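Local coordinates for motility-associated killing factor MakB (Vibrio cholerae serotype O1, PDB 6W1W), which is one component of a three-part cytotoxin and probably takes part in forming pores in target membranes, at residues H40-L48 with E251-T259; L120-F128 with I276-S284. All blocks are in the same frame, centred on the assembly; numbering follows the deposited sequence.

Interaction 1. Residues H40-L48 with E251-T259; sequences HVAKDPNWL and EEAQAAAIT
Trp47 sits as a knob in a hole on helix 251-270 made by Glu252, Ala255, Ala256 and Thr259, at the end of an elongated helical toxin where the bundle meets its beta-sheet. The loop 40-45 and the first turn of helix 46-66 supply one wall. The indole illustrates how one large ring can lie over two alanines, between a glutamate and a threonine. Its CB points toward that helix, and CG sits between the backbone N and the carbonyl carbon (chi1 65°), directing the ring across the gap. Farther out, Trp47 NE1 faces Glu252 OE1 in the plane of the ring, but at 3.6 Å the pair is too long to be counted as a hydrogen bond; ring and carboxylate planes are 61° apart. Trp47 CZ2 next lies 4.1 Å from Ala256 CB, and Trp47 CH2 rests 3.7 Å from Ala256 N, where the small alanine lets the ring approach the helix backbone. On the far rim, Trp47 CZ3 is 3.9 Å from Thr259 OG1. Leu48 CB lies over one face of the indole, offset toward its rim.

Glu252, extended past CG, also meets the loop: Pro45 and Glu252 approach from opposite directions, Pro45 CG 3.4 Å from Glu252 CD. Pro45 occupies the N-cap position of helix 46-66, so the carboxylate lies beside the start of that helix. On the sheet side, Phe211 of strand 209-220 touches both Val41 and Ala255, and Val41 CG1 packs 3.6 Å from Ala255 CB.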
loop_
_atom_site.group_PDB
_atom_site.type_symbol
_atom_site.label_atom_id
_atom_site.label_comp_id
_atom_site.label_asym_id
_atom_site.label_seq_id
_atom_site.Cartn_x
_atom_site.Cartn_y
_atom_site.Cartn_z
ATOM N N HIS A 40 10.509 13.345 24.362
ATOM C CA HIS A 40 10.019 14.329 25.315
ATOM C C HIS A 40 10.581 15.712 25.004
ATOM O O HIS A 40 11.654 15.851 24.406
ATOM C CB HIS A 40 10.390 13.927 26.742
ATOM C CG HIS A 40 10.025 12.516 27.084
ATOM N ND1 HIS A 40 10.915 11.469 26.974
ATOM C CD2 HIS A 40 8.863 11.976 27.519
ATOM C CE1 HIS A 40 10.319 10.347 27.335
ATOM N NE2 HIS A 40 9.072 10.627 27.668
ATOM N N VAL A 41 9.835 16.736 25.420
ATOM C CA VAL A 41 10.267 18.123 25.309
ATOM C C VAL A 41 10.715 18.616 26.678
ATOM O O VAL A 41 10.969 17.819 27.588
ATOM C CB VAL A 41 9.154 19.018 24.732
ATOM C CG1 VAL A 41 8.701 18.484 23.394
ATOM C CG2 VAL A 41 7.980 19.113 25.698
ATOM N N ALA A 42 10.817 19.935 26.832
ATOM C CA ALA A 42 11.247 20.526 28.095
ATOM C C ALA A 42 10.275 20.205 29.224
ATOM O O ALA A 42 10.507 19.274 30.003
ATOM C CB ALA A 42 11.397 22.042 27.954
ATOM N N LYS A 43 9.194 20.984 29.334
ATOM C CA LYS A 43 8.253 20.780 30.428
ATOM C C LYS A 43 7.552 19.431 30.314
ATOM O O LYS A 43 7.162 18.848 31.332
ATOM C CB LYS A 43 7.239 21.928 30.456
ATOM C CG LYS A 43 6.098 21.748 31.455
ATOM C CD LYS A 43 6.607 21.625 32.888
ATOM C CE LYS A 43 5.465 21.362 33.864
ATOM N NZ LYS A 43 5.963 21.199 35.260
ATOM N N ASP A 44 7.419 18.907 29.092
ATOM C CA ASP A 44 6.694 17.679 28.792
ATOM C C ASP A 44 5.251 17.828 29.260
ATOM O O ASP A 44 4.858 17.227 30.268
ATOM C CB ASP A 44 7.375 16.472 29.444
ATOM C CG ASP A 44 7.038 15.172 28.751
ATOM O OD1 ASP A 44 6.236 15.200 27.795
ATOM O OD2 ASP A 44 7.578 14.125 29.161
ATOM N N PRO A 45 4.434 18.622 28.554
ATOM C CA PRO A 45 3.080 18.908 29.040
ATOM C C PRO A 45 2.144 17.723 28.882
ATOM O O PRO A 45 2.560 16.644 28.451
ATOM C CB PRO A 45 2.642 20.093 28.170
ATOM C CG PRO A 45 3.354 19.858 26.883
ATOM C CD PRO A 45 4.690 19.258 27.250
ATOM N N ASN A 46 0.868 17.919 29.220
ATOM C CA ASN A 46 -0.065 16.796 29.264
ATOM C C ASN A 46 -0.345 16.245 27.871
ATOM O O ASN A 46 -0.270 15.029 27.652
ATOM C CB ASN A 46 -1.369 17.208 29.952
ATOM C CG ASN A 46 -2.385 16.072 30.004
ATOM O OD1 ASN A 46 -3.366 16.068 29.259
ATOM N ND2 ASN A 46 -2.146 15.102 30.880
ATOM N N TRP A 47 -0.676 17.122 26.913
ATOM C CA TRP A 47 -1.072 16.647 25.588
ATOM C C TRP A 47 -0.010 15.747 24.974
ATOM O O TRP A 47 -0.341 14.828 24.215
ATOM C CB TRP A 47 -1.375 17.827 24.661
ATOM C CG TRP A 47 -0.181 18.701 24.334
ATOM C CD1 TRP A 47 0.184 19.859 24.962
ATOM C CD2 TRP A 47 0.788 18.488 23.296
ATOM N NE1 TRP A 47 1.316 20.375 24.384
ATOM C CE2 TRP A 47 1.710 19.550 23.362
ATOM C CE3 TRP A 47 0.967 17.499 22.325
ATOM C CZ2 TRP A 47 2.794 19.653 22.491
ATOM C CZ3 TRP A 47 2.045 17.600 21.463
ATOM C CH2 TRP A 47 2.943 18.669 21.550
ATOM N N LEU A 48 1.264 15.973 25.311
ATOM C CA LEU A 48 2.357 15.205 24.721
ATOM C C LEU A 48 2.455 13.811 25.330
ATOM O O LEU A 48 2.639 12.823 24.608
ATOM C CB LEU A 48 3.679 15.958 24.892
ATOM C CG LEU A 48 4.884 15.345 24.180
ATOM C CD1 LEU A 48 4.669 15.386 22.682
ATOM C CD2 LEU A 48 6.168 16.057 24.567
ATOM N N GLU A 251 9.587 25.981 22.379
ATOM C CA GLU A 251 9.875 24.549 22.401
ATOM C C GLU A 251 8.612 23.722 22.193
ATOM O O GLU A 251 8.575 22.828 21.339
ATOM C CB GLU A 251 10.549 24.172 23.718
ATOM C CG GLU A 251 11.974 24.670 23.855
ATOM C CD GLU A 251 12.946 23.543 24.137
ATOM O OE1 GLU A 251 12.534 22.367 24.024
ATOM O OE2 GLU A 251 14.115 23.833 24.473
ATOM N N GLU A 252 7.564 24.002 22.973
ATOM C CA GLU A 252 6.322 23.250 22.830
ATOM C C GLU A 252 5.686 23.488 21.468
ATOM O O GLU A 252 5.206 22.545 20.827
ATOM C CB GLU A 252 5.346 23.619 23.947
ATOM C CG GLU A 252 5.646 22.961 25.283
ATOM C CD GLU A 252 4.460 23.000 26.228
ATOM O OE1 GLU A 252 3.309 23.069 25.741
ATOM O OE2 GLU A 252 4.678 22.958 27.458
ATOM N N ALA A 253 5.677 24.742 21.011
ATOM C CA ALA A 253 5.070 25.066 19.725
ATOM C C ALA A 253 5.729 24.303 18.584
ATOM O O ALA A 253 5.051 23.902 17.630
ATOM C CB ALA A 253 5.146 26.573 19.478
ATOM N N GLN A 254 7.043 24.091 18.658
ATOM C CA GLN A 254 7.702 23.264 17.653
ATOM C C GLN A 254 7.192 21.831 17.713
ATOM O O GLN A 254 6.817 21.251 16.687
ATOM C CB GLN A 254 9.219 23.301 17.841
ATOM C CG GLN A 254 9.875 24.598 17.398
ATOM C CD GLN A 254 11.340 24.657 17.781
ATOM O OE1 GLN A 254 12.157 23.877 17.288
ATOM N NE2 GLN A 254 11.678 25.576 18.680
ATOM N N ALA A 255 7.160 21.252 18.918
ATOM C CA ALA A 255 6.643 19.895 19.079
ATOM C C ALA A 255 5.179 19.815 18.676
ATOM O O ALA A 255 4.744 18.816 18.088
ATOM C CB ALA A 255 6.820 19.427 20.522
ATOM N N ALA A 256 4.402 20.855 18.986
ATOM C CA ALA A 256 3.003 20.871 18.575
ATOM C C ALA A 256 2.888 20.881 17.058
ATOM O O ALA A 256 2.096 20.128 16.477
ATOM C CB ALA A 256 2.289 22.079 19.183
ATOM N N ALA A 257 3.698 21.712 16.396
ATOM C CA ALA A 257 3.621 21.829 14.945
ATOM C C ALA A 257 4.138 20.571 14.255
ATOM O O ALA A 257 3.585 20.146 13.233
ATOM C CB ALA A 257 4.395 23.062 14.485
ATOM N N ILE A 258 5.195 19.961 14.798
ATOM C CA ILE A 258 5.735 18.735 14.210
ATOM C C ILE A 258 4.685 17.630 14.218
ATOM O O ILE A 258 4.349 17.062 13.169
ATOM C CB ILE A 258 7.012 18.300 14.949
ATOM C CG1 ILE A 258 8.146 19.299 14.692
ATOM C CG2 ILE A 258 7.408 16.878 14.544
ATOM C CD1 ILE A 258 9.450 18.962 15.388
ATOM N N THR A 259 4.141 17.322 15.406
ATOM C CA THR A 259 3.241 16.179 15.562
ATOM C C THR A 259 1.981 16.331 14.717
ATOM O O THR A 259 1.484 15.349 14.153
ATOM C CB THR A 259 2.872 15.990 17.036
ATOM O OG1 THR A 259 2.320 17.206 17.560
ATOM C CG2 THR A 259 4.094 15.601 17.851
#

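Interaction 2. Residues L120-F128 with I276-S284; sequences LTNEAQQVF and IDDSLPALS
Leu280 and Gln125 lie at the middle of a buried antiparallel helix-helix contact, in which helix 100-151 runs against helix 276-302 about 14 Å from the centre of the chain. The local axes approach to 9.2 Å with an angle of 170° between their directions. Leu280 enters a hole formed by Thr121, Ala124, Gln125 and Phe128, and its CD1 methyl lies 3.7 Å from Gln125 CA. This is knobs-into-holes packing in the helical bundle that makes up most of the fold; helix 69-90 borders it through Ile72 and Ile76, and helix 9-35 through Asp22 and Phe23.

Gln125 turns CG anti to its backbone N (chi1 -171°) and stays extended, so that its side chain crosses that of Pro281 at about a right angle, with Gln125 OE1 3.3 Å from Pro281 CD. Pro281, lacking an N-H, marks a kink in helix 276-302. At one end of the contact Phe128 presents its ring edge to Ile276, CD1 to CG2 3.8 Å, and makes an edge-to-face stack with Phe23. At the other, Thr121 CG2 meets Ser284 CB at 3.6 Å while Thr121 OG1 is hydrogen-bonded to Asn117 O, and Ser284 OG donates a weak hydrogen bond to Asn122 OD1.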
loop_
_atom_site.group_PDB
_atom_site.type_symbol
_atom_site.label_atom_id
_atom_site.label_comp_id
_atom_site.label_asym_id
_atom_site.label_seq_id
_atom_site.Cartn_x
_atom_site.Cartn_y
_atom_site.Cartn_z
ATOM N N LEU A 120 -13.061 -15.917 -1.292
ATOM C CA LEU A 120 -11.914 -15.471 -0.507
ATOM C C LEU A 120 -11.426 -14.084 -0.915
ATOM O O LEU A 120 -10.663 -13.465 -0.165
ATOM C CB LEU A 120 -10.778 -16.490 -0.618
ATOM C CG LEU A 120 -10.789 -17.673 0.357
ATOM C CD1 LEU A 120 -10.828 -17.187 1.806
ATOM C CD2 LEU A 120 -11.938 -18.637 0.072
ATOM N N THR A 121 -11.844 -13.583 -2.079
ATOM C CA THR A 121 -11.542 -12.201 -2.442
ATOM C C THR A 121 -12.455 -11.231 -1.702
ATOM O O THR A 121 -11.987 -10.249 -1.115
ATOM C CB THR A 121 -11.672 -11.995 -3.954
ATOM O OG1 THR A 121 -10.618 -12.689 -4.632
ATOM C CG2 THR A 121 -11.601 -10.515 -4.303
ATOM N N ASN A 122 -13.765 -11.496 -1.715
ATOM C CA ASN A 122 -14.705 -10.611 -1.033
ATOM C C ASN A 122 -14.496 -10.614 0.475
ATOM O O ASN A 122 -14.803 -9.618 1.141
ATOM C CB ASN A 122 -16.140 -11.009 -1.370
ATOM C CG ASN A 122 -16.497 -10.713 -2.811
ATOM O OD1 ASN A 122 -15.940 -9.797 -3.422
ATOM N ND2 ASN A 122 -17.428 -11.484 -3.366
ATOM N N GLU A 123 -13.989 -11.714 1.031
ATOM C CA GLU A 123 -13.620 -11.714 2.442
ATOM C C GLU A 123 -12.334 -10.936 2.682
ATOM O O GLU A 123 -12.160 -10.344 3.753
ATOM C CB GLU A 123 -13.479 -13.147 2.960
ATOM C CG GLU A 123 -14.795 -13.910 3.015
ATOM C CD GLU A 123 -14.668 -15.250 3.713
ATOM O OE1 GLU A 123 -13.541 -15.611 4.122
ATOM O OE2 GLU A 123 -15.699 -15.940 3.855
ATOM N N ALA A 124 -11.430 -10.914 1.704
ATOM C CA ALA A 124 -10.227 -10.104 1.848
ATOM C C ALA A 124 -10.552 -8.619 1.833
ATOM O O ALA A 124 -9.832 -7.821 2.443
ATOM C CB ALA A 124 -9.226 -10.430 0.742
ATOM N N GLN A 125 -11.623 -8.227 1.137
ATOM C CA GLN A 125 -11.980 -6.816 1.085
ATOM C C GLN A 125 -12.529 -6.329 2.419
ATOM O O GLN A 125 -12.379 -5.149 2.753
ATOM C CB GLN A 125 -13.004 -6.572 -0.025
ATOM C CG GLN A 125 -13.286 -5.104 -0.311
ATOM C CD GLN A 125 -14.357 -4.911 -1.367
ATOM O OE1 GLN A 125 -14.701 -3.781 -1.718
ATOM N NE2 GLN A 125 -14.891 -6.014 -1.881
ATOM N N GLN A 126 -13.163 -7.214 3.192
ATOM C CA GLN A 126 -13.742 -6.792 4.462
ATOM C C GLN A 126 -12.680 -6.635 5.540
ATOM O O GLN A 126 -12.868 -5.854 6.478
ATOM C CB GLN A 126 -14.807 -7.792 4.906
ATOM C CG GLN A 126 -15.966 -7.941 3.934
ATOM C CD GLN A 126 -16.767 -9.199 4.188
ATOM O OE1 GLN A 126 -17.849 -9.391 3.630
ATOM N NE2 GLN A 126 -16.234 -10.070 5.035
ATOM N N VAL A 127 -11.566 -7.361 5.428
ATOM C CA VAL A 127 -10.490 -7.211 6.401
ATOM C C VAL A 127 -9.875 -5.821 6.302
ATOM O O VAL A 127 -9.579 -5.187 7.320
ATOM C CB VAL A 127 -9.437 -8.314 6.206
ATOM C CG1 VAL A 127 -8.369 -8.212 7.284
ATOM C CG2 VAL A 127 -10.095 -9.684 6.234
ATOM N N PHE A 128 -9.680 -5.321 5.077
ATOM C CA PHE A 128 -9.133 -3.977 4.912
ATOM C C PHE A 128 -10.132 -2.909 5.341
ATOM O O PHE A 128 -9.745 -1.895 5.933
ATOM C CB PHE A 128 -8.703 -3.757 3.463
ATOM C CG PHE A 128 -7.444 -4.490 3.086
ATOM C CD1 PHE A 128 -7.162 -4.784 1.761
ATOM C CD2 PHE A 128 -6.542 -4.889 4.061
ATOM C CE1 PHE A 128 -6.006 -5.465 1.416
ATOM C CE2 PHE A 128 -5.381 -5.570 3.726
ATOM C CZ PHE A 128 -5.111 -5.859 2.401
ATOM N N ILE A 276 -8.785 0.496 -2.249
ATOM C CA ILE A 276 -9.013 -0.948 -2.252
ATOM C C ILE A 276 -10.487 -1.252 -2.477
ATOM O O ILE A 276 -10.839 -2.217 -3.168
ATOM C CB ILE A 276 -8.493 -1.577 -0.943
ATOM C CG1 ILE A 276 -7.065 -2.090 -1.126
ATOM C CG2 ILE A 276 -9.408 -2.700 -0.458
ATOM C CD1 ILE A 276 -6.953 -3.228 -2.117
ATOM N N ASP A 277 -11.373 -0.415 -1.932
ATOM C CA ASP A 277 -12.811 -0.581 -2.117
ATOM C C ASP A 277 -13.255 -0.396 -3.565
ATOM O O ASP A 277 -14.460 -0.456 -3.833
ATOM C CB ASP A 277 -13.565 0.390 -1.206
ATOM C CG ASP A 277 -13.408 0.047 0.264
ATOM O OD1 ASP A 277 -12.606 -0.857 0.582
ATOM O OD2 ASP A 277 -14.092 0.675 1.101
ATOM N N ASP A 278 -12.323 -0.170 -4.491
ATOM C CA ASP A 278 -12.598 -0.158 -5.922
ATOM C C ASP A 278 -11.793 -1.186 -6.702
ATOM O O ASP A 278 -12.273 -1.668 -7.730
ATOM C CB ASP A 278 -12.324 1.235 -6.513
ATOM C CG ASP A 278 -13.266 2.294 -5.976
ATOM O OD1 ASP A 278 -14.498 2.081 -6.015
ATOM O OD2 ASP A 278 -12.767 3.343 -5.514
ATOM N N SER A 279 -10.594 -1.541 -6.237
ATOM C CA SER A 279 -9.712 -2.464 -6.944
ATOM C C SER A 279 -10.003 -3.924 -6.607
ATOM O O SER A 279 -10.065 -4.771 -7.504
ATOM C CB SER A 279 -8.251 -2.131 -6.632
ATOM O OG SER A 279 -7.986 -2.233 -5.243
ATOM N N LEU A 280 -10.166 -4.241 -5.321
ATOM C CA LEU A 280 -10.511 -5.611 -4.944
ATOM C C LEU A 280 -11.867 -6.049 -5.482
ATOM O O LEU A 280 -11.956 -7.165 -6.022
ATOM C CB LEU A 280 -10.438 -5.779 -3.423
ATOM C CG LEU A 280 -9.105 -6.310 -2.880
ATOM C CD1 LEU A 280 -9.211 -6.692 -1.410
ATOM C CD2 LEU A 280 -8.622 -7.492 -3.704
ATOM N N PRO A 281 -12.948 -5.263 -5.373
ATOM C CA PRO A 281 -14.206 -5.694 -6.008
ATOM C C PRO A 281 -14.090 -5.864 -7.511
ATOM O O PRO A 281 -14.740 -6.753 -8.076
ATOM C CB PRO A 281 -15.193 -4.577 -5.637
ATOM C CG PRO A 281 -14.341 -3.412 -5.274
ATOM C CD PRO A 281 -13.125 -4.002 -4.634
ATOM N N ALA A 282 -13.283 -5.039 -8.181
ATOM C CA ALA A 282 -13.047 -5.256 -9.604
ATOM C C ALA A 282 -12.277 -6.547 -9.846
ATOM O O ALA A 282 -12.462 -7.194 -10.883
ATOM C CB ALA A 282 -12.306 -4.063 -10.202
ATOM N N LEU A 283 -11.422 -6.945 -8.899
ATOM C CA LEU A 283 -10.759 -8.239 -9.007
ATOM C C LEU A 283 -11.732 -9.380 -8.732
ATOM O O LEU A 283 -11.662 -10.434 -9.376
ATOM C CB LEU A 283 -9.572 -8.307 -8.048
ATOM C CG LEU A 283 -8.595 -9.457 -8.306
ATOM C CD1 LEU A 283 -7.439 -8.986 -9.186
ATOM C CD2 LEU A 283 -8.094 -10.064 -6.999
ATOM N N SER A 284 -12.639 -9.196 -7.769
ATOM C CA SER A 284 -13.680 -10.193 -7.534
ATOM C C SER A 284 -14.594 -10.316 -8.744
ATOM O O SER A 284 -14.964 -11.426 -9.144
ATOM C CB SER A 284 -14.488 -9.834 -6.285
ATOM O OG SER A 284 -15.876 -9.767 -6.569
#

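How the interactions relate
The two contacts lie on opposite sides of the chain's centre, with their own centres about 40 Å apart and their nearest atoms about 22 Å apart, so they do not touch. Along the chain their segments alternate: 40-48, 120-128, 251-259, then 276-284. Helices 251-270 and 276-302 follow each other and carry the later partner of each contact. Interaction 1 fastens the entry to helix 46-66 near the sheet, whereas interaction 2 pairs helices 100-151 and 276-302 in the bundle. Both therefore join the part of the chain before the strand pair 193-203 and 209-220 to the part after it, and together they help hold an elongated fold together.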